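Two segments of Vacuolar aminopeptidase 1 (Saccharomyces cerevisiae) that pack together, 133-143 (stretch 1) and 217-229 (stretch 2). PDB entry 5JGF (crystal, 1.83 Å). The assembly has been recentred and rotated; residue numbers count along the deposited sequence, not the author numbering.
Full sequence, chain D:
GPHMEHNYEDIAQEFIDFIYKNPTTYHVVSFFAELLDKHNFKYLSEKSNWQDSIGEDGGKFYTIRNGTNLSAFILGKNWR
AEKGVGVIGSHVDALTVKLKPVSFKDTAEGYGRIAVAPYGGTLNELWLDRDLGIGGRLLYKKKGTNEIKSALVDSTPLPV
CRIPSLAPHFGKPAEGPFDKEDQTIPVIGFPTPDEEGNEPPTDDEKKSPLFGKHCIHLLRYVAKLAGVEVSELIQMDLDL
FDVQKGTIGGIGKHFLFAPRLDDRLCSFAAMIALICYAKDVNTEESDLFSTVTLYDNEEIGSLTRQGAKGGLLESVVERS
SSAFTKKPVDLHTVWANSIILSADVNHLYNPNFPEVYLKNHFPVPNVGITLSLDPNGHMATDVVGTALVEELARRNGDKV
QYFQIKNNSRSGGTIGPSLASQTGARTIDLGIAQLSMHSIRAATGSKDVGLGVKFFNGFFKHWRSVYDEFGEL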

ATOM      1  N   GLY D 133     -44.690  -5.196   6.175  1.00 14.38           N
ATOM      2  CA  GLY D 133     -45.793  -5.656   6.994  1.00 13.82           C
ATOM      3  C   GLY D 133     -45.229  -6.719   7.915  1.00 13.97           C
ATOM      4  O   GLY D 133     -44.063  -7.103   7.787  1.00 13.16           O
ATOM      5  N   ILE D 134     -46.038  -7.195   8.853  1.00 13.90           N
ATOM      6  CA  ILE D 134     -45.589  -8.229   9.773  1.00 13.11           C
ATOM      7  C   ILE D 134     -46.599  -9.367   9.738  1.00 14.17           C
ATOM      8  O   ILE D 134     -47.794  -9.139   9.563  1.00 13.83           O
ATOM      9  CB  ILE D 134     -45.447  -7.677  11.214  1.00 14.34           C
ATOM     10  CG1 ILE D 134     -44.853  -8.750  12.129  1.00 12.99           C
ATOM     11  CG2 ILE D 134     -46.807  -7.183  11.731  1.00 14.02           C
ATOM     12  CD1 ILE D 134     -44.401  -8.211  13.488  1.00 13.54           C
ATOM     13  N   GLY D 135     -46.119 -10.593   9.876  1.00 13.47           N
ATOM     14  CA  GLY D 135     -47.027 -11.723   9.838  1.00 12.88           C
ATOM     15  C   GLY D 135     -46.329 -13.014  10.175  1.00 13.81           C
ATOM     16  O   GLY D 135     -45.102 -13.068  10.249  1.00 13.13           O
ATOM     17  N   GLY D 136     -47.111 -14.066  10.379  1.00 14.30           N
ATOM     18  CA  GLY D 136     -46.516 -15.340  10.711  1.00 13.47           C
ATOM     19  C   GLY D 136     -47.372 -16.165  11.644  1.00 15.51           C
ATOM     20  O   GLY D 136     -48.588 -15.973  11.734  1.00 13.66           O
ATOM     21  N   ARG D 137     -46.718 -17.073  12.357  1.00 15.36           N
ATOM     22  CA  ARG D 137     -47.395 -17.979  13.272  1.00 17.71           C
ATOM     23  C   ARG D 137     -47.342 -17.564  14.736  1.00 17.64           C
ATOM     24  O   ARG D 137     -46.290 -17.188  15.254  1.00 16.34           O
ATOM     25  CB  ARG D 137     -46.787 -19.375  13.119  1.00 18.57           C
ATOM     26  CG  ARG D 137     -47.463 -20.462  13.933  1.00 21.60           C
ATOM     27  CD  ARG D 137     -46.733 -21.784  13.759  1.00 25.02           C
ATOM     28  NE  ARG D 137     -47.549 -22.911  14.192  1.00 29.71           N
ATOM     29  CZ  ARG D 137     -47.158 -24.179  14.151  1.00 32.07           C
ATOM     30  NH1 ARG D 137     -47.976 -25.137  14.566  1.00 34.18           N
ATOM     31  NH2 ARG D 137     -45.952 -24.493  13.700  1.00 29.43           N
ATOM     32  N   LEU D 138     -48.494 -17.629  15.394  1.00 18.07           N
ATOM     33  CA  LEU D 138     -48.584 -17.312  16.814  1.00 19.55           C
ATOM     34  C   LEU D 138     -49.005 -18.586  17.525  1.00 20.20           C
ATOM     35  O   LEU D 138     -49.877 -19.306  17.039  1.00 20.12           O
ATOM     36  CB  LEU D 138     -49.651 -16.250  17.091  1.00 21.51           C
ATOM     37  CG  LEU D 138     -49.509 -14.831  16.548  1.00 24.30           C
ATOM     38  CD1 LEU D 138     -50.644 -13.983  17.118  1.00 24.48           C
ATOM     39  CD2 LEU D 138     -48.159 -14.239  16.941  1.00 23.46           C
ATOM     40  N   LEU D 139     -48.374 -18.877  18.655  1.00 19.99           N
ATOM     41  CA  LEU D 139     -48.751 -20.046  19.441  1.00 20.48           C
ATOM     42  C   LEU D 139     -49.430 -19.472  20.674  1.00 21.70           C
ATOM     43  O   LEU D 139     -48.896 -18.567  21.316  1.00 21.33           O
ATOM     44  CB  LEU D 139     -47.524 -20.868  19.847  1.00 20.22           C
ATOM     45  CG  LEU D 139     -46.759 -21.586  18.732  1.00 18.85           C
ATOM     46  CD1 LEU D 139     -45.642 -22.425  19.343  1.00 20.04           C
ATOM     47  CD2 LEU D 139     -47.711 -22.472  17.936  1.00 19.37           C
ATOM     48  N   TYR D 140     -50.617 -19.973  20.996  1.00 23.33           N
ATOM     49  CA  TYR D 140     -51.330 -19.467  22.158  1.00 24.82           C
ATOM     50  C   TYR D 140     -52.025 -20.567  22.944  1.00 25.66           C
ATOM     51  O   TYR D 140     -52.162 -21.699  22.480  1.00 24.32           O
ATOM     52  CB  TYR D 140     -52.358 -18.411  21.735  1.00 24.61           C
ATOM     53  CG  TYR D 140     -53.504 -18.946  20.902  1.00 25.89           C
ATOM     54  CD1 TYR D 140     -53.362 -19.153  19.530  1.00 25.77           C
ATOM     55  CD2 TYR D 140     -54.731 -19.252  21.492  1.00 26.87           C
ATOM     56  CE1 TYR D 140     -54.418 -19.650  18.764  1.00 27.28           C
ATOM     57  CE2 TYR D 140     -55.789 -19.751  20.737  1.00 28.07           C
ATOM     58  CZ  TYR D 140     -55.629 -19.945  19.376  1.00 29.12           C
ATOM     59  OH  TYR D 140     -56.679 -20.433  18.631  1.00 30.52           O
ATOM     60  N   LYS D 141     -52.460 -20.215  24.147  1.00 27.51           N
ATOM     61  CA  LYS D 141     -53.145 -21.147  25.029  1.00 28.80           C
ATOM     62  C   LYS D 141     -54.326 -20.408  25.642  1.00 30.21           C
ATOM     63  O   LYS D 141     -54.142 -19.493  26.442  1.00 27.94           O
ATOM     64  CB  LYS D 141     -52.178 -21.626  26.116  1.00 31.25           C
ATOM     65  CG  LYS D 141     -52.763 -22.586  27.135  1.00 34.50           C
ATOM     66  CD  LYS D 141     -51.656 -23.308  27.895  1.00 38.22           C
ATOM     67  CE  LYS D 141     -50.735 -22.338  28.621  1.00 40.59           C
ATOM     68  NZ  LYS D 141     -49.613 -23.049  29.298  1.00 41.83           N
ATOM     69  N   LYS D 142     -55.535 -20.793  25.245  1.00 32.34           N
ATOM     70  CA  LYS D 142     -56.734 -20.144  25.762  1.00 35.78           C
ATOM     71  C   LYS D 142     -56.777 -20.205  27.281  1.00 36.27           C
ATOM     72  O   LYS D 142     -56.483 -21.240  27.881  1.00 36.70           O
ATOM     73  CB  LYS D 142     -57.995 -20.790  25.176  1.00 36.48           C
ATOM     74  CG  LYS D 142     -58.199 -20.539  23.680  1.00 38.84           C
ATOM     75  CD  LYS D 142     -58.189 -19.047  23.335  1.00 41.14           C
ATOM     76  CE  LYS D 142     -59.333 -18.285  23.995  1.00 42.61           C
ATOM     77  NZ  LYS D 142     -59.294 -16.827  23.663  1.00 43.17           N
ATOM     78  N   LYS D 143     -57.136 -19.081  27.892  1.00 38.58           N
ATOM     79  CA  LYS D 143     -57.222 -18.976  29.340  1.00 41.09           C
ATOM     80  C   LYS D 143     -58.050 -20.117  29.924  1.00 41.64           C
ATOM     81  O   LYS D 143     -59.115 -20.453  29.407  1.00 40.72           O
ATOM     82  CB  LYS D 143     -57.842 -17.628  29.725  1.00 43.83           C
ATOM     83  CG  LYS D 143     -57.924 -17.375  31.220  1.00 48.15           C
ATOM     84  CD  LYS D 143     -58.431 -15.971  31.516  1.00 51.94           C
ATOM     85  CE  LYS D 143     -58.483 -15.708  33.015  1.00 54.74           C
ATOM     86  NZ  LYS D 143     -58.885 -14.307  33.328  1.00 57.09           N
ATOM     87  N   HIS D 217     -47.250  -2.927  22.748  1.00 23.77           N
ATOM     88  CA  HIS D 217     -48.005  -2.488  21.577  1.00 22.63           C
ATOM     89  C   HIS D 217     -48.066  -3.600  20.536  1.00 22.80           C
ATOM     90  O   HIS D 217     -49.126  -3.879  19.974  1.00 23.51           O
ATOM     91  CB  HIS D 217     -47.365  -1.239  20.975  1.00 25.09           C
ATOM     92  N   LEU D 218     -46.924  -4.235  20.284  1.00 22.32           N
ATOM     93  CA  LEU D 218     -46.857  -5.323  19.314  1.00 21.63           C
ATOM     94  C   LEU D 218     -47.665  -6.530  19.781  1.00 19.95           C
ATOM     95  O   LEU D 218     -48.385  -7.142  18.992  1.00 18.30           O
ATOM     96  CB  LEU D 218     -45.402  -5.740  19.075  1.00 22.45           C
ATOM     97  CG  LEU D 218     -45.179  -6.945  18.146  1.00 25.12           C
ATOM     98  CD1 LEU D 218     -45.813  -6.688  16.781  1.00 26.20           C
ATOM     99  CD2 LEU D 218     -43.686  -7.205  17.991  1.00 27.54           C
ATOM    100  N   LEU D 219     -47.549  -6.871  21.062  1.00 18.21           N
ATOM    101  CA  LEU D 219     -48.293  -8.009  21.600  1.00 20.03           C
ATOM    102  C   LEU D 219     -49.801  -7.791  21.456  1.00 20.29           C
ATOM    103  O   LEU D 219     -50.529  -8.694  21.049  1.00 19.98           O
ATOM    104  CB  LEU D 219     -47.931  -8.241  23.074  1.00 19.48           C
ATOM    105  CG  LEU D 219     -46.496  -8.722  23.335  1.00 21.36           C
ATOM    106  CD1 LEU D 219     -46.257  -8.894  24.828  1.00 21.17           C
ATOM    107  CD2 LEU D 219     -46.270 -10.044  22.603  1.00 20.08           C
ATOM    108  N   ARG D 220     -50.265  -6.587  21.785  1.00 20.53           N
ATOM    109  CA  ARG D 220     -51.689  -6.269  21.676  1.00 20.14           C
ATOM    110  C   ARG D 220     -52.147  -6.331  20.225  1.00 21.20           C
ATOM    111  O   ARG D 220     -53.238  -6.822  19.925  1.00 20.34           O
ATOM    112  CB  ARG D 220     -51.968  -4.870  22.234  1.00 21.96           C
ATOM    113  CG  ARG D 220     -51.839  -4.762  23.745  1.00 22.30           C
ATOM    114  CD  ARG D 220     -51.854  -3.307  24.190  1.00 23.80           C
ATOM    115  NE  ARG D 220     -51.844  -3.181  25.643  1.00 25.78           N
ATOM    116  CZ  ARG D 220     -51.552  -2.061  26.297  1.00 27.81           C
ATOM    117  NH1 ARG D 220     -51.242  -0.958  25.628  1.00 28.44           N
ATOM    118  NH2 ARG D 220     -51.570  -2.046  27.623  1.00 28.17           N
ATOM    119  N   TYR D 221     -51.302  -5.839  19.326  1.00 20.44           N
ATOM    120  CA  TYR D 221     -51.627  -5.825  17.908  1.00 20.86           C
ATOM    121  C   TYR D 221     -51.797  -7.222  17.306  1.00 20.49           C
ATOM    122  O   TYR D 221     -52.806  -7.494  16.653  1.00 22.19           O
ATOM    123  CB  TYR D 221     -50.561  -5.039  17.132  1.00 20.87           C
ATOM    124  CG  TYR D 221     -50.833  -4.958  15.647  1.00 21.44           C
ATOM    125  CD1 TYR D 221     -50.072  -5.692  14.737  1.00 19.34           C
ATOM    126  CD2 TYR D 221     -51.881  -4.181  15.155  1.00 22.45           C
ATOM    127  CE1 TYR D 221     -50.352  -5.658  13.374  1.00 20.43           C
ATOM    128  CE2 TYR D 221     -52.170  -4.141  13.795  1.00 22.85           C
ATOM    129  CZ  TYR D 221     -51.404  -4.883  12.911  1.00 20.89           C
ATOM    130  OH  TYR D 221     -51.711  -4.867  11.572  1.00 19.10           O
ATOM    131  N   VAL D 222     -50.830  -8.109  17.520  1.00 19.86           N
ATOM    132  CA  VAL D 222     -50.937  -9.455  16.959  1.00 20.65           C
ATOM    133  C   VAL D 222     -52.015 -10.285  17.653  1.00 20.78           C
ATOM    134  O   VAL D 222     -52.589 -11.187  17.049  1.00 20.79           O
ATOM    135  CB  VAL D 222     -49.586 -10.210  17.009  1.00 20.70           C
ATOM    136  CG1 VAL D 222     -48.548  -9.464  16.174  1.00 20.76           C
ATOM    137  CG2 VAL D 222     -49.116 -10.362  18.436  1.00 21.65           C
ATOM    138  N   ALA D 223     -52.291  -9.977  18.917  1.00 20.97           N
ATOM    139  CA  ALA D 223     -53.327 -10.692  19.655  1.00 22.26           C
ATOM    140  C   ALA D 223     -54.664 -10.309  19.028  1.00 22.46           C
ATOM    141  O   ALA D 223     -55.533 -11.155  18.820  1.00 23.83           O
ATOM    142  CB  ALA D 223     -53.300 -10.295  21.126  1.00 21.01           C
ATOM    143  N   LYS D 224     -54.813  -9.026  18.718  1.00 21.98           N
ATOM    144  CA  LYS D 224     -56.032  -8.523  18.094  1.00 22.25           C
ATOM    145  C   LYS D 224     -56.236  -9.166  16.721  1.00 23.55           C
ATOM    146  O   LYS D 224     -57.346  -9.577  16.378  1.00 23.06           O
ATOM    147  CB  LYS D 224     -55.957  -7.001  17.943  1.00 22.92           C
ATOM    148  CG  LYS D 224     -57.159  -6.391  17.236  1.00 23.85           C
ATOM    149  CD  LYS D 224     -56.970  -4.894  17.006  1.00 24.80           C
ATOM    150  CE  LYS D 224     -58.133  -4.325  16.207  1.00 25.27           C
ATOM    151  NZ  LYS D 224     -57.979  -2.869  15.911  1.00 28.95           N
ATOM    152  N   LEU D 225     -55.164  -9.255  15.938  1.00 23.52           N
ATOM    153  CA  LEU D 225     -55.245  -9.861  14.612  1.00 23.46           C
ATOM    154  C   LEU D 225     -55.694 -11.319  14.687  1.00 23.44           C
ATOM    155  O   LEU D 225     -56.487 -11.777  13.863  1.00 24.07           O
ATOM    156  CB  LEU D 225     -53.889  -9.798  13.902  1.00 23.82           C
ATOM    157  CG  LEU D 225     -53.347  -8.432  13.471  1.00 23.70           C
ATOM    158  CD1 LEU D 225     -51.993  -8.616  12.800  1.00 23.33           C
ATOM    159  CD2 LEU D 225     -54.322  -7.767  12.515  1.00 24.32           C
ATOM    160  N   ALA D 226     -55.185 -12.042  15.679  1.00 22.08           N
ATOM    161  CA  ALA D 226     -55.515 -13.452  15.850  1.00 22.86           C
ATOM    162  C   ALA D 226     -56.837 -13.662  16.584  1.00 25.28           C
ATOM    163  O   ALA D 226     -57.437 -14.734  16.498  1.00 25.53           O
ATOM    164  CB  ALA D 226     -54.391 -14.159  16.599  1.00 21.16           C
ATOM    165  N   GLY D 227     -57.284 -12.641  17.307  1.00 25.43           N
ATOM    166  CA  GLY D 227     -58.527 -12.755  18.045  1.00 27.06           C
ATOM    167  C   GLY D 227     -58.360 -13.461  19.378  1.00 27.71           C
ATOM    168  O   GLY D 227     -59.231 -14.220  19.803  1.00 28.03           O
ATOM    169  N   VAL D 228     -57.234 -13.219  20.041  1.00 26.59           N
ATOM    170  CA  VAL D 228     -56.972 -13.832  21.339  1.00 26.68           C
ATOM    171  C   VAL D 228     -56.509 -12.761  22.315  1.00 27.49           C
ATOM    172  O   VAL D 228     -56.301 -11.609  21.929  1.00 27.26           O
ATOM    173  CB  VAL D 228     -55.880 -14.923  21.244  1.00 25.72           C
ATOM    174  CG1 VAL D 228     -56.306 -16.001  20.261  1.00 24.78           C
ATOM    175  CG2 VAL D 228     -54.555 -14.301  20.821  1.00 25.39           C
ATOM    176  N   GLU D 229     -56.354 -13.137  23.580  1.00 26.97           N
ATOM    177  CA  GLU D 229     -55.905 -12.197  24.597  1.00 28.55           C
ATOM    178  C   GLU D 229     -54.382 -12.239  24.689  1.00 26.19           C
ATOM    179  O   GLU D 229     -53.771 -13.272  24.423  1.00 24.45           O
ATOM    180  CB  GLU D 229     -56.505 -12.555  25.960  1.00 31.54           C
ATOM    181  CG  GLU D 229     -58.025 -12.547  26.003  1.00 38.37           C
ATOM    182  CD  GLU D 229     -58.610 -11.213  25.587  1.00 42.41           C
ATOM    183  OE1 GLU D 229     -58.188 -10.178  26.143  1.00 44.74           O
ATOM    184  OE2 GLU D 229     -59.497 -11.200  24.707  1.00 46.10           O
TER
HETATM  185  O   HOH W   1     -59.794 -16.824  20.800  1.00 44.42           O

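A strand crosses a helix (217-226) at 90°, their axes 10.3 Å apart at closest approach, and the two stretches bury 401 Å² between them. No direct hydrogen bond joins the stretches; the fit of apolar side chains does most of the work, and one water bridges the far end. Because side chains alternate along a strand, Ile134, Leu138 and Tyr140 all point toward the helical stretch, whereas Arg137 and Leu139 stay out of reach. Gly136, with phi/psi of 147/-156, adopts a backbone that a CB would jam against the preceding carbonyl O.

Near the start of stretch 1, Ile134 spreads its two arms over neighbouring turns of the helix. With chi1 and chi2 both t, the longer arm is extended: Ile134 CD1 lies 3.9 Å from Leu218 CD1, and on the shorter branch Ile134 CG2 lies 4.2 Å from Tyr221 CE1, at the edge of the aromatic ring and near its plane. Leu218 starts out sideways, but its t, p rotamer brings its end nearer to the strand.

Leu138 is the central bump, and more of its surface (73 Å²) is covered by the other stretch than for any other residue here. Leu138 CD1 fits a shallow hollow on the helix between residues one turn apart, 3.9 Å from Val222 CB and 3.8 Å from Ala226 CB. The floor of this hollow includes backbone: Leu138 CD1 lies 3.4 Å from Val222 O, a tight packing contact with a carbonyl already engaged by Ala226 N at 3.1 Å (Ala226 N to Val222 O). The single methyl of Ala226 makes a low wall, suited to the close approach here, where the CA atoms of Leu138 and Ala226 are 8.0 Å apart.

Past Ala226 the helix gives way at Gly227, whose positive phi (82/37) would jam a CB against the preceding carbonyl O. The chain then turns Val228 toward the strand, with Val228 N held 2.9 Å from Ala223 O. Val228 CG1 sits over one face of the Tyr140 ring, 3.9 Å from the centroid and 14° off the normal, in a CH-pi contact; Val228 CG1 to Tyr140 CE2 is 3.8 Å. A compact branched side chain thus meets a flat aromatic surface.

Lys142 closes this end. Its CB points sideways, but chi1 to chi3, all m, curl the chain so that Lys142 NZ comes 4.4 Å from Val228 CA. The amine donates to a water whose O is 2.9 Å from Lys142 NZ, and that water O donates in turn to Gly227 O at 2.8 Å, giving the otherwise apolar contact a polar margin.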